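Putative pachytene checkpoint protein 2 (Caenorhabditis elegans, PDB 4XGU) probably acts in meiotic chromosome recombination as an AAA+ ATPase that uses ATP hydrolysis to remodel partner proteins. Local coordinates at residues F368-L382 with P406-L420. Sequence-based numbering, arbitrary orientation.
Sequences FTEILFKIAQEARGL and PNCMNLFLEAVKERL
The Phe-368 ring turns an edge to Pro-406, whose CG lies near the ring plane 3.9 Å from CZ; the methyl CE of Met-409 approaches the same ring obliquely. The Phe-412 ring has Cys-408 O in plane at its edge and leads away, so that CB, not the ring, touches Ile-375 CD1. The axes of helix segments 368-378 and 406-420 approach to 9.8 Å at 3°, a nearly parallel pair in the TRIP13-like AAA+ lid. Knobs-into-holes packing is met at Ile-375, which sits among Met-409, Phe-412, Leu-413 and Val-416. With CG1 anti to the carbonyl carbon (chi1 -63°), its CG1 reaches Leu-413 CD1 at 3.8 Å, CG2 meets Val-416 CG2 at 3.9 Å, and CD1 lies 3.9 Å from Met-409 CG. Cutting this side chain back to an alanine is likely to open a gap among these four residues. Met-409, bent at chi2 and chi3, sets CG 3.6 Å from Ile-371 CG2 and SD beside Leu-372 CD1, the two side chains crossing at about a right angle. Within 368-382, Lys-374 NZ salt-bridges Glu-378 OE2 at 2.9 Å from above the carboxylate plane, while Glu-378 CG packs on Leu-413 CD1. Past the helix end, Leu-382 CD2 lies 3.7 Å from both Leu-420 CD2 and Arg-419 CG.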
ATOM      1  N   PHE B 368      -2.002  61.065  -2.707  1.00113.87           N
ATOM      2  CA  PHE B 368      -2.865  60.102  -3.388  1.00104.51           C
ATOM      3  C   PHE B 368      -2.067  58.878  -3.818  1.00 98.45           C
ATOM      4  O   PHE B 368      -2.542  57.749  -3.715  1.00 97.54           O
ATOM      5  CB  PHE B 368      -3.544  60.739  -4.601  1.00103.77           C
ATOM      6  CG  PHE B 368      -4.883  61.341  -4.294  1.00102.29           C
ATOM      7  CD1 PHE B 368      -5.739  60.729  -3.392  1.00 96.56           C
ATOM      8  CD2 PHE B 368      -5.285  62.520  -4.899  1.00106.47           C
ATOM      9  CE1 PHE B 368      -6.974  61.279  -3.102  1.00 98.49           C
ATOM     10  CE2 PHE B 368      -6.517  63.077  -4.614  1.00108.48           C
ATOM     11  CZ  PHE B 368      -7.364  62.455  -3.713  1.00104.63           C
ATOM     12  N   THR B 369      -0.853  59.116  -4.304  1.00 95.87           N
ATOM     13  CA  THR B 369       0.080  58.037  -4.595  1.00 90.43           C
ATOM     14  C   THR B 369       0.396  57.288  -3.305  1.00 92.40           C
ATOM     15  O   THR B 369       0.488  56.059  -3.289  1.00 87.91           O
ATOM     16  CB  THR B 369       1.382  58.570  -5.231  1.00 90.57           C
ATOM     17  OG1 THR B 369       1.091  59.162  -6.502  1.00 90.38           O
ATOM     18  CG2 THR B 369       2.395  57.454  -5.416  1.00 90.03           C
ATOM     19  N   GLU B 370       0.540  58.040  -2.217  1.00101.30           N
ATOM     20  CA  GLU B 370       0.857  57.468  -0.912  1.00104.52           C
ATOM     21  C   GLU B 370      -0.342  56.740  -0.302  1.00100.64           C
ATOM     22  O   GLU B 370      -0.194  55.652   0.257  1.00103.14           O
ATOM     23  CB  GLU B 370       1.351  58.559   0.043  1.00109.17           C
ATOM     24  CG  GLU B 370       1.764  58.052   1.418  1.00117.14           C
ATOM     25  CD  GLU B 370       3.024  57.205   1.380  1.00128.42           C
ATOM     26  OE1 GLU B 370       3.815  57.351   0.424  1.00132.90           O
ATOM     27  OE2 GLU B 370       3.223  56.390   2.307  1.00132.62           O
ATOM     28  N   ILE B 371      -1.523  57.344  -0.408  1.00 93.36           N
ATOM     29  CA  ILE B 371      -2.742  56.734   0.121  1.00 89.40           C
ATOM     30  C   ILE B 371      -3.022  55.411  -0.584  1.00 87.42           C
ATOM     31  O   ILE B 371      -3.394  54.424   0.053  1.00 87.75           O
ATOM     32  CB  ILE B 371      -3.964  57.666  -0.030  1.00 88.06           C
ATOM     33  CG1 ILE B 371      -3.811  58.903   0.853  1.00 88.74           C
ATOM     34  CG2 ILE B 371      -5.237  56.944   0.364  1.00 87.87           C
ATOM     35  CD1 ILE B 371      -4.852  59.965   0.588  1.00 86.54           C
ATOM     36  N   LEU B 372      -2.830  55.394  -1.899  1.00 85.79           N
ATOM     37  CA  LEU B 372      -3.023  54.182  -2.688  1.00 82.43           C
ATOM     38  C   LEU B 372      -1.997  53.120  -2.314  1.00 86.03           C
ATOM     39  O   LEU B 372      -2.309  51.930  -2.276  1.00 89.26           O
ATOM     40  CB  LEU B 372      -2.940  54.494  -4.184  1.00 80.84           C
ATOM     41  CG  LEU B 372      -3.118  53.310  -5.137  1.00 75.83           C
ATOM     42  CD1 LEU B 372      -4.435  52.601  -4.867  1.00 69.85           C
ATOM     43  CD2 LEU B 372      -3.044  53.771  -6.583  1.00 75.65           C
ATOM     44  N   PHE B 373      -0.772  53.556  -2.036  1.00 87.79           N
ATOM     45  CA  PHE B 373       0.277  52.647  -1.589  1.00 87.23           C
ATOM     46  C   PHE B 373      -0.084  52.035  -0.242  1.00 92.95           C
ATOM     47  O   PHE B 373       0.223  50.871   0.029  1.00 90.12           O
ATOM     48  CB  PHE B 373       1.619  53.372  -1.491  1.00 90.71           C
ATOM     49  CG  PHE B 373       2.773  52.468  -1.160  1.00 95.98           C
ATOM     50  CD1 PHE B 373       3.143  52.240   0.156  1.00101.27           C
ATOM     51  CD2 PHE B 373       3.486  51.841  -2.167  1.00 97.61           C
ATOM     52  CE1 PHE B 373       4.200  51.404   0.458  1.00105.03           C
ATOM     53  CE2 PHE B 373       4.545  51.008  -1.871  1.00102.51           C
ATOM     54  CZ  PHE B 373       4.904  50.789  -0.559  1.00105.15           C
ATOM     55  N   LYS B 374      -0.732  52.834   0.601  1.00 97.69           N
ATOM     56  CA  LYS B 374      -1.168  52.385   1.918  1.00 98.21           C
ATOM     57  C   LYS B 374      -2.210  51.282   1.770  1.00 89.42           C
ATOM     58  O   LYS B 374      -2.260  50.349   2.571  1.00 88.33           O
ATOM     59  CB  LYS B 374      -1.729  53.561   2.724  1.00109.11           C
ATOM     60  CG  LYS B 374      -1.697  53.376   4.237  1.00115.98           C
ATOM     61  CD  LYS B 374      -3.013  52.837   4.774  1.00116.55           C
ATOM     62  CE  LYS B 374      -3.014  52.821   6.294  1.00119.31           C
ATOM     63  NZ  LYS B 374      -1.950  51.931   6.837  1.00121.65           N
ATOM     64  N   ILE B 375      -3.036  51.395   0.733  1.00 84.46           N
ATOM     65  CA  ILE B 375      -4.017  50.365   0.416  1.00 82.63           C
ATOM     66  C   ILE B 375      -3.308  49.077   0.019  1.00 79.64           C
ATOM     67  O   ILE B 375      -3.702  47.985   0.430  1.00 79.30           O
ATOM     68  CB  ILE B 375      -4.961  50.809  -0.720  1.00 85.82           C
ATOM     69  CG1 ILE B 375      -5.774  52.031  -0.289  1.00 84.64           C
ATOM     70  CG2 ILE B 375      -5.892  49.675  -1.125  1.00 87.54           C
ATOM     71  CD1 ILE B 375      -6.755  52.506  -1.335  1.00 84.39           C
ATOM     72  N   ALA B 376      -2.249  49.218  -0.775  1.00 80.77           N
ATOM     73  CA  ALA B 376      -1.440  48.078  -1.191  1.00 84.23           C
ATOM     74  C   ALA B 376      -0.834  47.369   0.018  1.00 95.77           C
ATOM     75  O   ALA B 376      -0.642  46.152   0.001  1.00 97.55           O
ATOM     76  CB  ALA B 376      -0.348  48.528  -2.147  1.00 82.39           C
ATOM     77  N   GLN B 377      -0.540  48.138   1.063  1.00101.16           N
ATOM     78  CA  GLN B 377      -0.032  47.578   2.311  1.00102.25           C
ATOM     79  C   GLN B 377      -1.109  46.774   3.034  1.00100.62           C
ATOM     80  O   GLN B 377      -0.808  45.822   3.752  1.00104.00           O
ATOM     81  CB  GLN B 377       0.492  48.684   3.230  1.00106.06           C
ATOM     82  CG  GLN B 377       1.934  49.090   2.976  1.00102.94           C
ATOM     83  CD  GLN B 377       2.452  50.054   4.028  1.00102.86           C
ATOM     84  OE1 GLN B 377       1.678  50.765   4.669  1.00104.04           O
ATOM     85  NE2 GLN B 377       3.765  50.074   4.215  1.00104.72           N
ATOM     86  N   GLU B 378      -2.367  47.165   2.843  1.00 95.36           N
ATOM     87  CA  GLU B 378      -3.477  46.476   3.486  1.00 94.90           C
ATOM     88  C   GLU B 378      -3.893  45.244   2.692  1.00 91.34           C
ATOM     89  O   GLU B 378      -4.608  44.386   3.202  1.00 89.21           O
ATOM     90  CB  GLU B 378      -4.678  47.413   3.659  1.00101.54           C
ATOM     91  CG  GLU B 378      -4.370  48.769   4.291  1.00112.71           C
ATOM     92  CD  GLU B 378      -4.035  48.689   5.772  1.00123.63           C
ATOM     93  OE1 GLU B 378      -3.946  47.567   6.316  1.00128.89           O
ATOM     94  OE2 GLU B 378      -3.861  49.755   6.399  1.00127.67           O
ATOM     95  N   ALA B 379      -3.438  45.158   1.446  1.00 92.62           N
ATOM     96  CA  ALA B 379      -3.845  44.078   0.550  1.00 91.19           C
ATOM     97  C   ALA B 379      -2.754  43.028   0.379  1.00 96.85           C
ATOM     98  O   ALA B 379      -2.547  42.520  -0.720  1.00106.97           O
ATOM     99  CB  ALA B 379      -4.237  44.645  -0.805  1.00 87.26           C
ATOM    100  N   ARG B 380      -2.069  42.698   1.468  1.00 91.98           N
ATOM    101  CA  ARG B 380      -0.935  41.783   1.403  1.00 88.87           C
ATOM    102  C   ARG B 380      -1.341  40.343   1.090  1.00 89.07           C
ATOM    103  O   ARG B 380      -0.627  39.633   0.382  1.00 92.71           O
ATOM    104  CB  ARG B 380      -0.146  41.831   2.713  1.00 89.28           C
ATOM    105  CG  ARG B 380       0.707  43.081   2.852  1.00 89.91           C
ATOM    106  CD  ARG B 380       1.580  43.046   4.095  1.00 88.39           C
ATOM    107  NE  ARG B 380       2.627  44.064   4.035  1.00 87.18           N
ATOM    108  CZ  ARG B 380       3.111  44.706   5.093  1.00 89.99           C
ATOM    109  NH1 ARG B 380       2.638  44.443   6.305  1.00 94.02           N
ATOM    110  NH2 ARG B 380       4.063  45.616   4.940  1.00 91.19           N
ATOM    111  N   GLY B 381      -2.486  39.916   1.608  1.00 89.87           N
ATOM    112  CA  GLY B 381      -2.941  38.549   1.414  1.00 92.79           C
ATOM    113  C   GLY B 381      -3.496  38.251   0.031  1.00 95.60           C
ATOM    114  O   GLY B 381      -3.473  37.106  -0.419  1.00 98.32           O
ATOM    115  N   LEU B 382      -3.991  39.285  -0.646  1.00 93.71           N
ATOM    116  CA  LEU B 382      -4.648  39.126  -1.943  1.00 88.59           C
ATOM    117  C   LEU B 382      -3.697  38.685  -3.052  1.00 91.34           C
ATOM    118  O   LEU B 382      -2.547  39.118  -3.110  1.00 98.61           O
ATOM    119  CB  LEU B 382      -5.328  40.433  -2.348  1.00 81.49           C
ATOM    120  CG  LEU B 382      -6.410  40.932  -1.392  1.00 78.70           C
ATOM    121  CD1 LEU B 382      -7.040  42.208  -1.918  1.00 78.07           C
ATOM    122  CD2 LEU B 382      -7.458  39.857  -1.188  1.00 81.86           C
ATOM    123  N   PRO B 406     -11.129  60.851  -4.773  1.00108.96           N
ATOM    124  CA  PRO B 406     -11.011  60.645  -3.324  1.00104.66           C
ATOM    125  C   PRO B 406     -11.888  59.508  -2.804  1.00 96.95           C
ATOM    126  O   PRO B 406     -11.449  58.738  -1.950  1.00 95.38           O
ATOM    127  CB  PRO B 406     -11.467  61.986  -2.741  1.00111.16           C
ATOM    128  CG  PRO B 406     -11.186  62.972  -3.812  1.00117.24           C
ATOM    129  CD  PRO B 406     -11.490  62.248  -5.086  1.00115.52           C
ATOM    130  N   ASN B 407     -13.111  59.405  -3.315  1.00 93.71           N
ATOM    131  CA  ASN B 407     -14.004  58.323  -2.918  1.00 96.21           C
ATOM    132  C   ASN B 407     -13.522  56.975  -3.441  1.00 92.69           C
ATOM    133  O   ASN B 407     -13.687  55.947  -2.783  1.00 93.51           O
ATOM    134  CB  ASN B 407     -15.428  58.595  -3.404  1.00103.49           C
ATOM    135  CG  ASN B 407     -16.393  58.834  -2.262  1.00112.10           C
ATOM    136  OD1 ASN B 407     -16.196  58.332  -1.154  1.00112.22           O
ATOM    137  ND2 ASN B 407     -17.445  59.603  -2.524  1.00118.49           N
ATOM    138  N   CYS B 408     -12.924  56.992  -4.628  1.00 88.64           N
ATOM    139  CA  CYS B 408     -12.389  55.785  -5.248  1.00 79.75           C
ATOM    140  C   CYS B 408     -11.363  55.099  -4.355  1.00 81.62           C
ATOM    141  O   CYS B 408     -11.365  53.878  -4.211  1.00 82.36           O
ATOM    142  CB  CYS B 408     -11.763  56.119  -6.599  1.00 76.72           C
ATOM    143  SG  CYS B 408     -10.736  54.805  -7.272  1.00 87.78           S
ATOM    144  N   MET B 409     -10.485  55.901  -3.762  1.00 87.03           N
ATOM    145  CA  MET B 409      -9.488  55.397  -2.829  1.00 86.65           C
ATOM    146  C   MET B 409     -10.165  54.804  -1.596  1.00 95.66           C
ATOM    147  O   MET B 409      -9.734  53.777  -1.069  1.00 97.39           O
ATOM    148  CB  MET B 409      -8.526  56.516  -2.429  1.00 83.62           C
ATOM    149  CG  MET B 409      -7.057  56.172  -2.597  1.00 83.91           C
ATOM    150  SD  MET B 409      -6.628  55.636  -4.264  1.00120.44           S
ATOM    151  CE  MET B 409      -7.229  57.013  -5.233  1.00 78.62           C
ATOM    152  N   ASN B 410     -11.235  55.455  -1.147  1.00 97.89           N
ATOM    153  CA  ASN B 410     -11.964  55.000   0.027  1.00 97.46           C
ATOM    154  C   ASN B 410     -12.717  53.700  -0.252  1.00 86.94           C
ATOM    155  O   ASN B 410     -12.777  52.814   0.601  1.00 88.12           O
ATOM    156  CB  ASN B 410     -12.934  56.082   0.505  1.00109.35           C
ATOM    157  CG  ASN B 410     -13.117  56.077   2.012  1.00118.98           C
ATOM    158  OD1 ASN B 410     -12.412  56.784   2.735  1.00123.45           O
ATOM    159  ND2 ASN B 410     -14.066  55.279   2.494  1.00119.16           N
ATOM    160  N   LEU B 411     -13.284  53.586  -1.450  1.00 79.81           N
ATOM    161  CA  LEU B 411     -14.038  52.392  -1.818  1.00 80.96           C
ATOM    162  C   LEU B 411     -13.112  51.207  -2.054  1.00 84.45           C
ATOM    163  O   LEU B 411     -13.416  50.082  -1.655  1.00 86.48           O
ATOM    164  CB  LEU B 411     -14.889  52.645  -3.062  1.00 85.12           C
ATOM    165  CG  LEU B 411     -16.024  53.666  -2.937  1.00 93.82           C
ATOM    166  CD1 LEU B 411     -16.934  53.604  -4.155  1.00 85.89           C
ATOM    167  CD2 LEU B 411     -16.817  53.455  -1.652  1.00101.13           C
ATOM    168  N   PHE B 412     -11.982  51.468  -2.707  1.00 84.09           N
ATOM    169  CA  PHE B 412     -10.989  50.433  -2.965  1.00 76.27           C
ATOM    170  C   PHE B 412     -10.511  49.811  -1.662  1.00 76.19           C
ATOM    171  O   PHE B 412     -10.392  48.591  -1.553  1.00 77.13           O
ATOM    172  CB  PHE B 412      -9.802  51.003  -3.746  1.00 74.71           C
ATOM    173  CG  PHE B 412      -9.824  50.670  -5.212  1.00 71.92           C
ATOM    174  CD1 PHE B 412      -9.268  49.489  -5.675  1.00 69.71           C
ATOM    175  CD2 PHE B 412     -10.396  51.538  -6.128  1.00 74.18           C
ATOM    176  CE1 PHE B 412      -9.286  49.179  -7.023  1.00 68.51           C
ATOM    177  CE2 PHE B 412     -10.415  51.233  -7.478  1.00 69.59           C
ATOM    178  CZ  PHE B 412      -9.860  50.053  -7.925  1.00 67.95           C
ATOM    179  N   LEU B 413     -10.250  50.658  -0.672  1.00 78.88           N
ATOM    180  CA  LEU B 413      -9.805  50.189   0.634  1.00 86.32           C
ATOM    181  C   LEU B 413     -10.859  49.296   1.290  1.00 97.09           C
ATOM    182  O   LEU B 413     -10.528  48.274   1.895  1.00103.68           O
ATOM    183  CB  LEU B 413      -9.477  51.373   1.544  1.00 81.49           C
ATOM    184  CG  LEU B 413      -8.865  51.019   2.901  1.00 75.25           C
ATOM    185  CD1 LEU B 413      -7.469  50.441   2.721  1.00 70.67           C
ATOM    186  CD2 LEU B 413      -8.837  52.239   3.808  1.00 77.04           C
ATOM    187  N   GLU B 414     -12.125  49.679   1.164  1.00 96.87           N
ATOM    188  CA  GLU B 414     -13.211  48.896   1.742  1.00 95.53           C
ATOM    189  C   GLU B 414     -13.328  47.527   1.084  1.00 94.43           C
ATOM    190  O   GLU B 414     -13.547  46.521   1.759  1.00 97.97           O
ATOM    191  CB  GLU B 414     -14.539  49.643   1.628  1.00 97.99           C
ATOM    192  CG  GLU B 414     -14.870  50.500   2.835  1.00103.93           C
ATOM    193  CD  GLU B 414     -16.347  50.480   3.168  1.00112.08           C
ATOM    194  OE1 GLU B 414     -16.701  50.765   4.333  1.00118.32           O
ATOM    195  OE2 GLU B 414     -17.157  50.175   2.265  1.00111.50           O
ATOM    196  N   ALA B 415     -13.183  47.496  -0.236  1.00 92.90           N
ATOM    197  CA  ALA B 415     -13.266  46.245  -0.980  1.00 91.03           C
ATOM    198  C   ALA B 415     -12.132  45.303  -0.588  1.00 87.41           C
ATOM    199  O   ALA B 415     -12.343  44.099  -0.432  1.00 87.12           O
ATOM    200  CB  ALA B 415     -13.241  46.514  -2.476  1.00 92.16           C
ATOM    201  N   VAL B 416     -10.933  45.859  -0.428  1.00 83.68           N
ATOM    202  CA  VAL B 416      -9.770  45.086  -0.003  1.00 80.74           C
ATOM    203  C   VAL B 416     -10.031  44.398   1.333  1.00 84.65           C
ATOM    204  O   VAL B 416      -9.815  43.194   1.475  1.00 85.69           O
ATOM    205  CB  VAL B 416      -8.513  45.971   0.126  1.00 76.25           C
ATOM    206  CG1 VAL B 416      -7.407  45.222   0.853  1.00 75.63           C
ATOM    207  CG2 VAL B 416      -8.039  46.435  -1.243  1.00 70.16           C
ATOM    208  N   LYS B 417     -10.506  45.173   2.303  1.00 86.70           N
ATOM    209  CA  LYS B 417     -10.824  44.648   3.625  1.00 87.78           C
ATOM    210  C   LYS B 417     -11.914  43.587   3.559  1.00 86.52           C
ATOM    211  O   LYS B 417     -11.858  42.581   4.266  1.00 88.59           O
ATOM    212  CB  LYS B 417     -11.254  45.782   4.557  1.00 91.21           C
ATOM    213  CG  LYS B 417     -10.244  46.101   5.643  1.00 94.24           C
ATOM    214  CD  LYS B 417     -10.208  47.589   5.940  1.00 94.39           C
ATOM    215  CE  LYS B 417      -9.295  47.886   7.116  1.00 95.76           C
ATOM    216  NZ  LYS B 417      -9.124  49.348   7.324  1.00 96.88           N
ATOM    217  N   GLU B 418     -12.903  43.816   2.702  1.00 82.67           N
ATOM    218  CA  GLU B 418     -14.008  42.882   2.552  1.00 79.53           C
ATOM    219  C   GLU B 418     -13.525  41.590   1.908  1.00 81.72           C
ATOM    220  O   GLU B 418     -13.979  40.500   2.254  1.00 89.90           O
ATOM    221  CB  GLU B 418     -15.130  43.506   1.719  1.00 81.76           C
ATOM    222  CG  GLU B 418     -16.493  42.876   1.949  1.00 92.23           C
ATOM    223  CD  GLU B 418     -17.536  43.370   0.965  1.00103.87           C
ATOM    224  OE1 GLU B 418     -17.651  42.771  -0.125  1.00106.68           O
ATOM    225  OE2 GLU B 418     -18.238  44.355   1.280  1.00109.62           O
ATOM    226  N   ARG B 419     -12.588  41.720   0.976  1.00 79.01           N
ATOM    227  CA  ARG B 419     -12.074  40.573   0.241  1.00 78.27           C
ATOM    228  C   ARG B 419     -11.180  39.702   1.121  1.00 84.15           C
ATOM    229  O   ARG B 419     -11.105  38.488   0.932  1.00 87.28           O
ATOM    230  CB  ARG B 419     -11.312  41.042  -0.999  1.00 77.21           C
ATOM    231  CG  ARG B 419     -11.045  39.959  -2.026  1.00 81.02           C
ATOM    232  CD  ARG B 419     -12.331  39.270  -2.454  1.00 92.14           C
ATOM    233  NE  ARG B 419     -12.208  38.669  -3.780  1.00104.11           N
ATOM    234  CZ  ARG B 419     -11.621  37.502  -4.027  1.00108.42           C
ATOM    235  NH1 ARG B 419     -11.092  36.795  -3.034  1.00111.77           N
ATOM    236  NH2 ARG B 419     -11.559  37.041  -5.269  1.00104.63           N
ATOM    237  N   LEU B 420     -10.510  40.323   2.086  1.00 89.64           N
ATOM    238  CA  LEU B 420      -9.609  39.602   2.983  1.00 93.78           C
ATOM    239  C   LEU B 420     -10.358  38.767   4.015  1.00101.12           C
ATOM    240  O   LEU B 420      -9.877  37.716   4.440  1.00106.38           O
ATOM    241  CB  LEU B 420      -8.676  40.580   3.696  1.00 93.31           C
ATOM    242  CG  LEU B 420      -7.608  41.256   2.840  1.00 99.04           C
ATOM    243  CD1 LEU B 420      -6.940  42.356   3.638  1.00104.09           C
ATOM    244  CD2 LEU B 420      -6.579  40.245   2.355  1.00100.81           C
TER